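Local coordinates for protein 5-carboxymethyl-2-hydroxymuconate delta-isomerase (PDB 4JJ9) that probably isomerises 5-carboxymethyl-2-hydroxymuconate in the breakdown of homoprotocatechuate, working as a trimer, at residues Y100-M105 with Q143-A148; D49-V54 with E119-A124. One frame throughout, in Å; residues are numbered along the deposited sequence.

In the fold
Contact 1 joins the two strands of a beta-alpha-beta unit, 97-105 and 138-146, and contact 2 packs the helix of that unit, 111-135, against segment 49-54 at the end region of helix 40-51; their centres are about 14 Å apart. Leu103 ties them together: its CD2 lies 3.6 Å from Ile121 CD1 and its CD1 3.8 Å from Met51 CE, so one leucine of the sheet is touched by both segments of contact 2. Each contact also reaches the second subunit of the trimer, contact 1 far more extensively, through a sheet that continues into that chain. As in other tautomerase-type trimers, the active sites probably lie near such interfaces.

Contact 1: Y100-M105 with Q143-A148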
loop_
_atom_site.group_PDB
_atom_site.type_symbol
_atom_site.label_atom_id
_atom_site.label_comp_id
_atom_site.label_asym_id
_atom_site.label_seq_id
_atom_site.Cartn_x
_atom_site.Cartn_y
_atom_site.Cartn_z
ATOM N N TYR A 100 5.945 6.490 7.493
ATOM C CA TYR A 100 6.597 5.296 6.956
ATOM C C TYR A 100 6.853 5.518 5.474
ATOM O O TYR A 100 5.909 5.724 4.702
ATOM C CB TYR A 100 5.709 4.051 7.152
ATOM C CG TYR A 100 6.256 2.817 6.456
ATOM C CD1 TYR A 100 7.462 2.244 6.863
ATOM C CD2 TYR A 100 5.596 2.259 5.346
ATOM C CE1 TYR A 100 7.989 1.123 6.220
ATOM C CE2 TYR A 100 6.116 1.127 4.697
ATOM C CZ TYR A 100 7.309 0.575 5.136
ATOM O OH TYR A 100 7.838 -0.533 4.505
ATOM N N LEU A 101 8.125 5.484 5.078
ATOM C CA LEU A 101 8.528 5.725 3.690
ATOM C C LEU A 101 9.014 4.413 3.086
ATOM O O LEU A 101 9.819 3.701 3.689
ATOM C CB LEU A 101 9.659 6.769 3.626
ATOM C CG LEU A 101 9.399 8.233 4.013
ATOM C CD1 LEU A 101 9.097 8.348 5.506
ATOM C CD2 LEU A 101 10.636 9.045 3.665
ATOM N N ASN A 102 8.502 4.076 1.905
ATOM C CA ASN A 102 8.877 2.832 1.260
ATOM C C ASN A 102 9.237 3.106 -0.187
ATOM O O ASN A 102 8.411 3.615 -0.945
ATOM C CB ASN A 102 7.724 1.818 1.359
ATOM C CG ASN A 102 8.053 0.481 0.708
ATOM O OD1 ASN A 102 8.044 0.361 -0.519
ATOM N ND2 ASN A 102 8.307 -0.534 1.525
ATOM N N LEU A 103 10.476 2.794 -0.553
ATOM C CA LEU A 103 10.903 2.854 -1.950
ATOM C C LEU A 103 10.867 1.448 -2.520
ATOM O O LEU A 103 11.465 0.526 -1.950
ATOM C CB LEU A 103 12.328 3.416 -2.064
ATOM C CG LEU A 103 12.916 3.385 -3.487
ATOM C CD1 LEU A 103 12.106 4.265 -4.433
ATOM C CD2 LEU A 103 14.376 3.807 -3.485
ATOM N N ARG A 104 10.165 1.286 -3.639
ATOM C CA ARG A 104 10.168 0.027 -4.371
ATOM C C ARG A 104 11.062 0.238 -5.586
ATOM O O ARG A 104 10.769 1.080 -6.433
ATOM C CB ARG A 104 8.749 -0.373 -4.786
ATOM C CG ARG A 104 8.657 -1.773 -5.390
ATOM C CD ARG A 104 7.271 -2.037 -5.916
ATOM N NE ARG A 104 7.236 -3.206 -6.792
ATOM C CZ ARG A 104 6.437 -4.253 -6.621
ATOM N NH1 ARG A 104 5.588 -4.286 -5.601
ATOM N NH2 ARG A 104 6.479 -5.270 -7.485
HETATM N N MSE A 105 12.163 -0.503 -5.647
HETATM C CA MSE A 105 13.138 -0.343 -6.728
HETATM C C MSE A 105 13.286 -1.628 -7.534
HETATM O O MSE A 105 12.783 -2.673 -7.137
HETATM C CB MSE A 105 14.489 0.157 -6.198
HETATM C CG MSE A 105 15.334 -0.847 -5.423
HETATM SE SE MSE A 105 17.043 -0.020 -4.867
HETATM C CE MSE A 105 17.964 0.072 -6.595
ATOM N N GLN A 143 12.253 2.231 4.290
ATOM C CA GLN A 143 12.673 0.904 3.825
ATOM C C GLN A 143 12.734 0.901 2.317
ATOM O O GLN A 143 11.955 1.591 1.668
ATOM C CB GLN A 143 11.699 -0.187 4.291
ATOM C CG GLN A 143 11.649 -0.349 5.811
ATOM C CD GLN A 143 10.818 -1.542 6.264
ATOM O OE1 GLN A 143 9.676 -1.724 5.848
ATOM N NE2 GLN A 143 11.389 -2.345 7.150
ATOM N N ILE A 144 13.669 0.128 1.774
ATOM C CA ILE A 144 13.713 -0.116 0.331
ATOM C C ILE A 144 13.405 -1.579 0.068
ATOM O O ILE A 144 14.064 -2.454 0.620
ATOM C CB ILE A 144 15.089 0.199 -0.281
ATOM C CG1 ILE A 144 15.417 1.680 -0.142
ATOM C CG2 ILE A 144 15.101 -0.181 -1.755
ATOM C CD1 ILE A 144 16.835 2.018 -0.636
ATOM N N ASP A 145 12.394 -1.831 -0.762
ATOM C CA ASP A 145 12.066 -3.183 -1.210
ATOM C C ASP A 145 12.473 -3.326 -2.671
ATOM O O ASP A 145 12.441 -2.352 -3.423
ATOM C CB ASP A 145 10.560 -3.441 -1.117
ATOM C CG ASP A 145 10.065 -3.602 0.301
ATOM O OD1 ASP A 145 10.831 -4.095 1.159
ATOM O OD2 ASP A 145 8.881 -3.252 0.545
ATOM N N VAL A 146 12.853 -4.539 -3.069
ATOM C CA VAL A 146 13.100 -4.824 -4.483
ATOM C C VAL A 146 11.839 -5.482 -5.050
ATOM O O VAL A 146 11.341 -6.464 -4.502
ATOM C CB VAL A 146 14.337 -5.737 -4.676
ATOM C CG1 VAL A 146 14.456 -6.196 -6.124
ATOM C CG2 VAL A 146 15.611 -5.017 -4.239
ATOM N N GLY A 147 11.306 -4.921 -6.130
ATOM C CA GLY A 147 10.107 -5.472 -6.754
ATOM C C GLY A 147 10.349 -6.896 -7.208
ATOM O O GLY A 147 11.367 -7.184 -7.841
ATOM N N ALA A 148 9.426 -7.785 -6.855
ATOM C CA ALA A 148 9.461 -9.173 -7.311
ATOM C C ALA A 148 8.199 -9.505 -8.114
ATOM O O ALA A 148 7.711 -10.639 -8.086
ATOM C CB ALA A 148 9.606 -10.114 -6.129
HETATM O O HOH W 1 7.311 -1.937 -1.514
#
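Gln143 reaches the phenol of Tyr100 with its side-chain oxygen: Tyr100 OH donates to Gln143 OE1 at 2.6 Å, in the carbonyl plane and on a lone pair. The glutamine amide comes to the edge of the tyrosine ring with the two planes 71° apart. Its CG, beside the backbone N, starts an extended chain that carries the amide out to that edge. The hydroxyl also accepts a bond from Asn102 ND2, 3.0 Å from Tyr100 OH. The second N-H of that amide runs almost straight (176°) to Asp145, with Asn102 ND2 2.9 Å from Asp145 OD2, although the carboxylate is met from above its plane. With both N-H groups engaged, the rotation of the asparagine amide is fixed. A water donates to Asn102 OD1 and Asp145 OD2, closing a small polar network.

These residues share one face of a parallel strand pair, the two strands of a beta-alpha-beta unit. Leu103 N bonds to Gln143 O at 2.9 Å and Asp145 N to Leu103 O at 2.8 Å; the pattern extends to Gly147 N on Met105 O, just past the second strand. The sheet continues antiparallel into the second subunit. Arg104 of the second subunit forms a salt bridge with Asp145 OD2, and Asp152 of that subunit accepts from Gln143 NE2. Arg104 of this chain makes the equivalent bridge to Asp145 of the third subunit.

On the other face the chemistry is apolar. Selenomethionine Met105, with CG between the backbone N and the carbonyl carbon (chi1 73°), brings CG and then the selenium alongside the CG2 branch of Ile144, Met105 SE lying 3.7 Å from Ile144 CG2. Leu103 runs alongside Ile144, pointing the same way, with Leu103 CB 4.0 Å from Ile144 CG1.

Contact 2: D49-V54 with E119-A124; sequences DAMLTV and ETIAQA
With Met51 CG beside its backbone N (chi1 -76°) and Ile121 CG1 placed likewise, the two chains lean obliquely into each other until Met51 CG, a methylene of this selenomethionine, lies 3.6 Å from Ile121 CD1. Thr120 is set by the same kind of rotation: chi1 of -56° puts OG1 beside the backbone N, where it bonds to Arg116 O one turn back in the helix, and leaves the methyl CG2 to face the other segment.

That methyl and its CB are met by Val54. The two side chains slide past each other in opposite directions, with Val54 CG2 3.8 Å from Thr120 CB. A type I beta turn from Met51 to Val54, held by Val54 N on Met51 O at 3.2 Å, brings the valine round to the threonine.

The backbones draw close at Ala50, its CA 6.1 Å from Ile121 CA. Ala50 points its methyl toward the neighbouring helix, and Ala50 CB comes to 3.4 Å from Ala124 CB, tighter than normal carbon packing.

In the fold, this joins the C-terminal part of helix 40-51 and the turn after it to the middle of helix 111-135. Beneath the seam Met51 and Ile121 both touch Leu103 of the sheet, and Phe142 also packs on Ile121.

Across the seam the meeting groups are aliphatic carbons and one carbonyl oxygen, Ala50 O, beside Thr120 CG2. With the threonine hydroxyl bonded to Arg116 O of its own helix, the fit between the segments rests on shape and close apolar packing.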
loop_
_atom_site.group_PDB
_atom_site.type_symbol
_atom_site.label_atom_id
_atom_site.label_comp_id
_atom_site.label_asym_id
_atom_site.label_seq_id
_atom_site.Cartn_x
_atom_site.Cartn_y
_atom_site.Cartn_z
ATOM N N ASP A 49 13.696 15.005 -5.971
ATOM C CA ASP A 49 14.962 15.670 -6.292
ATOM C C ASP A 49 16.154 14.840 -5.828
ATOM O O ASP A 49 17.120 14.663 -6.572
ATOM C CB ASP A 49 15.023 17.064 -5.665
ATOM C CG ASP A 49 14.161 18.076 -6.398
ATOM O OD1 ASP A 49 13.583 17.743 -7.453
ATOM O OD2 ASP A 49 14.062 19.222 -5.907
ATOM N N ALA A 50 16.066 14.316 -4.604
ATOM C CA ALA A 50 17.129 13.488 -4.039
ATOM C C ALA A 50 17.331 12.178 -4.804
ATOM O O ALA A 50 18.467 11.755 -5.013
ATOM C CB ALA A 50 16.870 13.214 -2.569
HETATM N N MSE A 51 16.237 11.543 -5.223
HETATM C CA MSE A 51 16.315 10.288 -5.979
HETATM C C MSE A 51 17.080 10.442 -7.296
HETATM O O MSE A 51 17.882 9.582 -7.661
HETATM C CB MSE A 51 14.920 9.734 -6.253
HETATM C CG MSE A 51 14.278 9.073 -5.049
HETATM SE SE MSE A 51 12.453 8.504 -5.404
HETATM C CE MSE A 51 12.778 7.140 -6.764
ATOM N N LEU A 52 16.840 11.554 -7.983
ATOM C CA LEU A 52 17.446 11.816 -9.290
ATOM C C LEU A 52 18.961 12.085 -9.206
ATOM O O LEU A 52 19.645 12.138 -10.232
ATOM C CB LEU A 52 16.707 12.960 -10.005
ATOM C CG LEU A 52 15.202 12.756 -10.262
ATOM C CD1 LEU A 52 14.585 13.966 -10.944
ATOM C CD2 LEU A 52 14.911 11.499 -11.072
ATOM N N THR A 53 19.471 12.224 -7.983
ATOM C CA THR A 53 20.891 12.483 -7.708
ATOM C C THR A 53 21.730 11.194 -7.593
ATOM O O THR A 53 22.965 11.228 -7.705
ATOM C CB THR A 53 21.038 13.348 -6.418
ATOM O OG1 THR A 53 20.516 14.663 -6.664
ATOM C CG2 THR A 53 22.490 13.477 -5.971
ATOM N N VAL A 54 21.061 10.063 -7.376
ATOM C CA VAL A 54 21.749 8.783 -7.152
ATOM C C VAL A 54 22.379 8.260 -8.445
ATOM O O VAL A 54 21.705 8.121 -9.465
ATOM C CB VAL A 54 20.799 7.722 -6.536
ATOM C CG1 VAL A 54 21.528 6.407 -6.278
ATOM C CG2 VAL A 54 20.196 8.246 -5.240
ATOM N N GLU A 119 21.122 5.497 1.551
ATOM C CA GLU A 119 21.779 6.608 2.248
ATOM C C GLU A 119 21.370 7.990 1.731
ATOM O O GLU A 119 21.061 8.880 2.530
ATOM C CB GLU A 119 23.300 6.441 2.200
ATOM C CG GLU A 119 23.805 5.288 3.055
ATOM C CD GLU A 119 23.658 5.551 4.533
ATOM O OE1 GLU A 119 24.260 6.536 5.025
ATOM O OE2 GLU A 119 22.945 4.772 5.205
ATOM N N THR A 120 21.360 8.158 0.407
ATOM C CA THR A 120 20.992 9.425 -0.229
ATOM C C THR A 120 19.552 9.821 0.128
ATOM O O THR A 120 19.288 10.950 0.566
ATOM C CB THR A 120 21.172 9.366 -1.772
ATOM O OG1 THR A 120 22.522 8.991 -2.086
ATOM C CG2 THR A 120 20.871 10.716 -2.415
ATOM N N ILE A 121 18.625 8.883 -0.034
ATOM C CA ILE A 121 17.215 9.173 0.239
ATOM C C ILE A 121 16.936 9.369 1.738
ATOM O O ILE A 121 16.211 10.301 2.116
ATOM C CB ILE A 121 16.281 8.132 -0.411
ATOM C CG1 ILE A 121 16.445 8.176 -1.937
ATOM C CG2 ILE A 121 14.823 8.404 -0.029
ATOM C CD1 ILE A 121 15.948 6.939 -2.654
ATOM N N ALA A 122 17.529 8.521 2.580
ATOM C CA ALA A 122 17.391 8.646 4.032
ATOM C C ALA A 122 17.927 9.993 4.528
ATOM O O ALA A 122 17.300 10.642 5.358
ATOM C CB ALA A 122 18.088 7.506 4.744
ATOM N N GLN A 123 19.081 10.410 4.015
ATOM C CA GLN A 123 19.647 11.713 4.390
ATOM C C GLN A 123 18.746 12.878 3.969
ATOM O O GLN A 123 18.592 13.853 4.714
ATOM C CB GLN A 123 21.073 11.873 3.839
ATOM C CG GLN A 123 22.106 11.075 4.631
ATOM C CD GLN A 123 23.440 10.909 3.915
ATOM O OE1 GLN A 123 23.774 11.662 2.995
ATOM N NE2 GLN A 123 24.214 9.917 4.341
ATOM N N ALA A 124 18.150 12.770 2.783
ATOM C CA ALA A 124 17.177 13.752 2.308
ATOM C C ALA A 124 15.921 13.760 3.182
ATOM O O ALA A 124 15.402 14.819 3.524
ATOM C CB ALA A 124 16.811 13.478 0.866
#